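Local coordinates for protein phosphoserine aminotransferase (PDB 2C0R) that catalyses the pyridoxal-phosphate-dependent, reversible transfer of an amino group between glutamate and 3-phosphohydroxypyruvate, yielding phosphoserine for serine biosynthesis, and also serves pyridoxine biosynthesis, at residues G63-Y68 with F183-F188; L146-N151 with A161-G166. The protein carries 1 engineered substitution. All blocks are in the same frame, centred on the assembly; numbering follows the deposited sequence.

Contact 1: residues G63-Y68 with F183-F188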
# COMPACT_ATOMS: atom_id res chain seq x y z
N GLY A 63 4.32 25.65 5.25
CA GLY A 63 3.92 27.04 5.50
C GLY A 63 2.42 27.27 5.44
O GLY A 63 1.96 28.41 5.25
N ASN A 64 1.61 26.21 5.61
CA ASN A 64 0.15 26.26 5.51
C ASN A 64 -0.36 26.92 4.24
O ASN A 64 -1.17 27.82 4.31
CB ASN A 64 -0.43 26.93 6.77
CG ASN A 64 -0.37 25.96 7.95
OD1 ASN A 64 -0.18 26.32 9.11
ND2 ASN A 64 -0.53 24.69 7.63
N PRO A 65 0.05 26.42 3.07
CA PRO A 65 -0.63 26.91 1.86
C PRO A 65 -2.08 26.45 1.95
O PRO A 65 -2.42 25.48 2.62
CB PRO A 65 0.09 26.16 0.75
CG PRO A 65 0.61 24.93 1.41
CD PRO A 65 0.99 25.34 2.82
N THR A 66 -2.94 27.20 1.27
CA THR A 66 -4.36 26.88 1.30
C THR A 66 -4.84 26.43 -0.07
O THR A 66 -4.16 26.73 -1.07
CB THR A 66 -5.19 28.09 1.74
OG1 THR A 66 -4.93 29.12 0.77
CG2 THR A 66 -4.81 28.62 3.11
N GLY A 67 -5.98 25.75 -0.14
CA GLY A 67 -6.50 25.26 -1.37
C GLY A 67 -5.89 23.96 -1.84
O GLY A 67 -6.16 23.58 -3.01
N TYR A 68 -5.08 23.31 -1.03
CA TYR A 68 -4.49 22.03 -1.36
C TYR A 68 -4.94 20.92 -0.44
O TYR A 68 -5.09 21.12 0.77
CB TYR A 68 -2.93 22.07 -1.25
CG TYR A 68 -2.37 22.91 -2.37
CD1 TYR A 68 -2.32 24.30 -2.30
CD2 TYR A 68 -1.88 22.29 -3.51
CE1 TYR A 68 -1.79 25.02 -3.36
CE2 TYR A 68 -1.35 23.01 -4.58
CZ TYR A 68 -1.31 24.39 -4.49
OH TYR A 68 -0.80 25.14 -5.53
N PHE A 183 9.88 24.69 -0.44
CA PHE A 183 9.44 25.08 -1.75
C PHE A 183 8.04 25.68 -1.60
O PHE A 183 7.36 25.44 -0.60
CB PHE A 183 9.47 23.92 -2.74
CG PHE A 183 8.44 22.83 -2.55
CD1 PHE A 183 7.23 22.79 -3.23
CD2 PHE A 183 8.71 21.82 -1.65
CE1 PHE A 183 6.29 21.79 -3.03
CE2 PHE A 183 7.81 20.79 -1.45
CZ PHE A 183 6.63 20.77 -2.16
N ASP A 184 7.73 26.45 -2.64
CA ASP A 184 6.40 27.10 -2.67
C ASP A 184 5.42 26.15 -3.35
O ASP A 184 5.45 26.02 -4.58
CB ASP A 184 6.48 28.43 -3.40
CG ASP A 184 5.17 29.18 -3.56
OD1 ASP A 184 4.19 28.79 -2.87
OD2 ASP A 184 5.16 30.15 -4.37
N LEU A 185 4.56 25.53 -2.55
CA LEU A 185 3.60 24.61 -3.11
C LEU A 185 2.72 25.27 -4.17
O LEU A 185 2.23 24.61 -5.09
CB LEU A 185 2.71 24.01 -2.02
CG LEU A 185 1.71 22.97 -2.46
CD1 LEU A 185 2.40 21.77 -3.09
CD2 LEU A 185 0.91 22.46 -1.25
N ASN A 186 2.51 26.57 -4.03
CA ASN A 186 1.61 27.25 -4.97
C ASN A 186 2.13 27.27 -6.39
O ASN A 186 1.36 27.57 -7.33
CB ASN A 186 1.43 28.69 -4.49
CG ASN A 186 0.78 28.74 -3.13
OD1 ASN A 186 -0.36 28.34 -2.99
ND2 ASN A 186 1.51 29.23 -2.13
N GLN A 187 3.39 26.95 -6.65
CA GLN A 187 3.80 26.80 -8.03
C GLN A 187 3.17 25.57 -8.71
O GLN A 187 3.17 25.51 -9.94
CB GLN A 187 5.32 26.63 -8.14
CG GLN A 187 6.10 27.90 -7.90
CD GLN A 187 7.54 27.75 -8.29
OE1 GLN A 187 8.30 27.08 -7.58
NE2 GLN A 187 7.93 28.38 -9.41
N PHE A 188 2.71 24.64 -7.90
CA PHE A 188 2.31 23.33 -8.42
C PHE A 188 0.84 23.11 -8.41
O PHE A 188 0.15 23.54 -7.47
CB PHE A 188 2.92 22.21 -7.55
CG PHE A 188 4.43 22.09 -7.75
CD1 PHE A 188 5.28 22.83 -6.95
CD2 PHE A 188 4.94 21.27 -8.74
CE1 PHE A 188 6.66 22.76 -7.16
CE2 PHE A 188 6.30 21.15 -8.93
CZ PHE A 188 7.16 21.90 -8.13
O HOH W 1 -1.78 28.89 -0.76
O HOH W 2 -1.35 27.48 -7.56
O HOH W 3 -2.14 28.21 -4.98
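Tyr68 and Leu185 form the apolar half of this contact, an example of one aromatic side chain serving two chemistries at once. Leu185 lays its CD2 methyl over one face of the tyrosine ring, 3.7 Å from the centroid in a CH-pi contact, displaced toward the rim on the CG side. Leu185 CG is anti to its backbone N (chi1 -177°), directed at the tyrosine, where it lies 3.7 Å from Tyr68 CE2; the two side chains slide past each other in opposite directions. The same methyl also meets Pro65, whose CG lies 3.6 Å from Leu185 CD2, so one branch is shared by a proline and an aromatic ring.

The polar half gathers at the phenol end. Tyr68 OH donates to the carbonyl O of Phe188 at 2.7 Å, nearly straight along the C=O direction (161°), and this acceptor lies in the plane of the ring. Two waters widen the grip: one donates to both Tyr68 OH and Asn186 O, while another bonds Asn186 OD1 firmly and the phenol weakly. A third joins Asn186 OD1 to the backbone N of Thr66. Asn186 is steadied by Asp184 OD1, which accepts from its ND2 at 2.8 Å and from its N, the latter closing an Asx turn. A phenylalanine in place of Tyr68 would probably leave Phe188 O without its phenol donor and two waters without the oxygen to which they donate.

The contact joins the loop after helix 45-61 and the start of strand 68-73 to the 3-10 turn preceding strand 190-194, with Ile208 of the intervening strand 205-210 touching both Tyr68 and Leu185.

Contact 2: residues L146-N151 with A161-G166; sequences LHLTSN and AFPDTG
Leu148 faces Phe162 and Pro163 and carries the middle of this contact, a case of a strand and a returning loop held together by apolar side chains. The leucine CB leaves the strand toward the loop, and its CG stands between the backbone N and the carbonyl carbon (chi1 59°). There the chain forks. CD1 approaches the Phe162 ring obliquely, 3.8 Å from CD2 of that phenylalanine and nearly as close to its CE2. The other branch, CD2, meets Pro163 tip to tip, with 3.5 Å between Leu148 CD2 and Pro163 CD, and also touches Phe162 CD2, so that it bridges proline and phenylalanine.

The neighbours extend the row. Ser150 sets its CB against the edge of the Phe162 ring, 3.8 Å from CE2, while its hydroxyl bonds to Asp177. Farther back along the strand, Leu146 CD2 lies 3.7 Å from Thr165 CG2 and also touches Pro163 CG. The threonine thus offers its methyl here, and its OG1 bonds to Val168 O. The two backbones run in nearly opposite directions, 173° apart.

Strand 143-149 belongs to the central mixed sheet of the class-V aminotransferase large domain, and the loop passes over one face of it on the way to the parallel strand 170-173. At the strand's C-terminal end Thr149, and just beyond it Asn151, touch the pyridoxal phosphate, as in fold-type I enzymes.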
# COMPACT_ATOMS: atom_id res chain seq x y z
N LEU A 146 2.36 20.25 -17.14
CA LEU A 146 3.79 20.06 -17.33
C LEU A 146 4.27 19.20 -16.16
O LEU A 146 4.04 19.65 -15.02
CB LEU A 146 4.58 21.37 -17.37
CG LEU A 146 6.11 21.16 -17.40
CD1 LEU A 146 6.56 20.67 -18.76
CD2 LEU A 146 6.83 22.43 -17.00
N HIS A 147 4.89 18.06 -16.42
CA HIS A 147 5.39 17.18 -15.37
C HIS A 147 6.93 17.26 -15.34
O HIS A 147 7.56 17.17 -16.37
CB HIS A 147 4.95 15.78 -15.70
CG HIS A 147 5.38 14.75 -14.71
ND1 HIS A 147 6.68 14.27 -14.63
CD2 HIS A 147 4.67 14.09 -13.77
CE1 HIS A 147 6.72 13.37 -13.64
NE2 HIS A 147 5.51 13.24 -13.10
N LEU A 148 7.45 17.47 -14.14
CA LEU A 148 8.89 17.34 -13.95
C LEU A 148 9.14 16.42 -12.78
O LEU A 148 8.25 16.15 -11.95
CB LEU A 148 9.53 18.72 -13.76
CG LEU A 148 9.08 19.63 -12.62
CD1 LEU A 148 9.66 19.27 -11.27
CD2 LEU A 148 9.49 21.08 -12.90
N THR A 149 10.37 15.99 -12.73
CA THR A 149 10.91 15.16 -11.66
C THR A 149 11.88 16.04 -10.89
O THR A 149 12.90 16.45 -11.46
CB THR A 149 11.62 13.95 -12.29
OG1 THR A 149 10.71 13.39 -13.25
CG2 THR A 149 11.97 12.90 -11.27
N SER A 150 11.58 16.34 -9.63
CA SER A 150 12.39 17.30 -8.92
C SER A 150 13.79 16.73 -8.64
O SER A 150 14.75 17.51 -8.70
CB SER A 150 11.80 17.73 -7.59
OG SER A 150 11.55 16.60 -6.78
N ASN A 151 13.86 15.45 -8.35
CA ASN A 151 15.16 14.84 -8.05
C ASN A 151 15.21 13.53 -8.78
O ASN A 151 14.34 12.67 -8.52
CB ASN A 151 15.28 14.66 -6.54
CG ASN A 151 16.67 14.13 -6.13
OD1 ASN A 151 17.59 14.94 -6.07
ND2 ASN A 151 16.78 12.86 -5.83
N ALA A 161 15.17 24.90 -8.59
CA ALA A 161 14.06 25.81 -8.73
C ALA A 161 13.16 25.27 -9.84
O ALA A 161 13.61 24.50 -10.68
CB ALA A 161 14.51 27.22 -9.11
N PHE A 162 11.92 25.70 -9.82
CA PHE A 162 10.86 25.21 -10.69
C PHE A 162 10.31 26.36 -11.54
O PHE A 162 10.31 27.53 -11.13
CB PHE A 162 9.75 24.60 -9.84
CG PHE A 162 10.32 23.55 -8.89
CD1 PHE A 162 10.32 23.78 -7.52
CD2 PHE A 162 10.82 22.36 -9.40
CE1 PHE A 162 10.80 22.83 -6.64
CE2 PHE A 162 11.35 21.44 -8.49
CZ PHE A 162 11.37 21.66 -7.12
N PRO A 163 9.84 25.97 -12.71
CA PRO A 163 9.37 26.96 -13.69
C PRO A 163 7.98 27.45 -13.32
O PRO A 163 7.20 26.81 -12.61
CB PRO A 163 9.27 26.14 -14.97
CG PRO A 163 8.80 24.81 -14.44
CD PRO A 163 9.68 24.58 -13.20
N ASP A 164 7.67 28.63 -13.83
CA ASP A 164 6.32 29.17 -13.66
C ASP A 164 5.56 28.84 -14.94
O ASP A 164 5.99 29.27 -16.01
CB ASP A 164 6.35 30.66 -13.34
CG ASP A 164 6.98 31.04 -12.02
OD1 ASP A 164 6.73 30.38 -10.97
OD2 ASP A 164 7.75 32.04 -11.97
N THR A 165 4.50 28.09 -14.84
CA THR A 165 3.84 27.56 -16.04
C THR A 165 2.54 28.27 -16.32
O THR A 165 1.80 27.82 -17.19
CB THR A 165 3.63 26.04 -15.85
OG1 THR A 165 2.91 25.79 -14.64
CG2 THR A 165 5.00 25.37 -15.69
N GLY A 166 2.28 29.35 -15.61
CA GLY A 166 1.06 30.14 -15.87
C GLY A 166 -0.17 29.28 -15.63
O GLY A 166 -0.29 28.61 -14.60

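Overall arrangement
The two contacts illustrate how loops that lead into strands of one sheet can be held by different chemistry. Contact 2 is buried apart from a partly exposed threonine, and is apolar across its interface, whereas contact 1 pairs a buried tyrosine and leucine with an exposed asparagine and bridging waters. They draw on different strands, 68-73 at one margin of the sheet and 143-149 farther in, and contact 2 is nested within the chain loop that contact 1 closes. Their centres lie about 14 Å apart, yet they meet directly: Gln187 NE2 probably donates to Asp164 OD1 and Phe162 O, and the Phe188 and Phe162 rings pack edge-to-face. Contact 2 lies nearer the cofactor, which Thr149 and Asn151 touch.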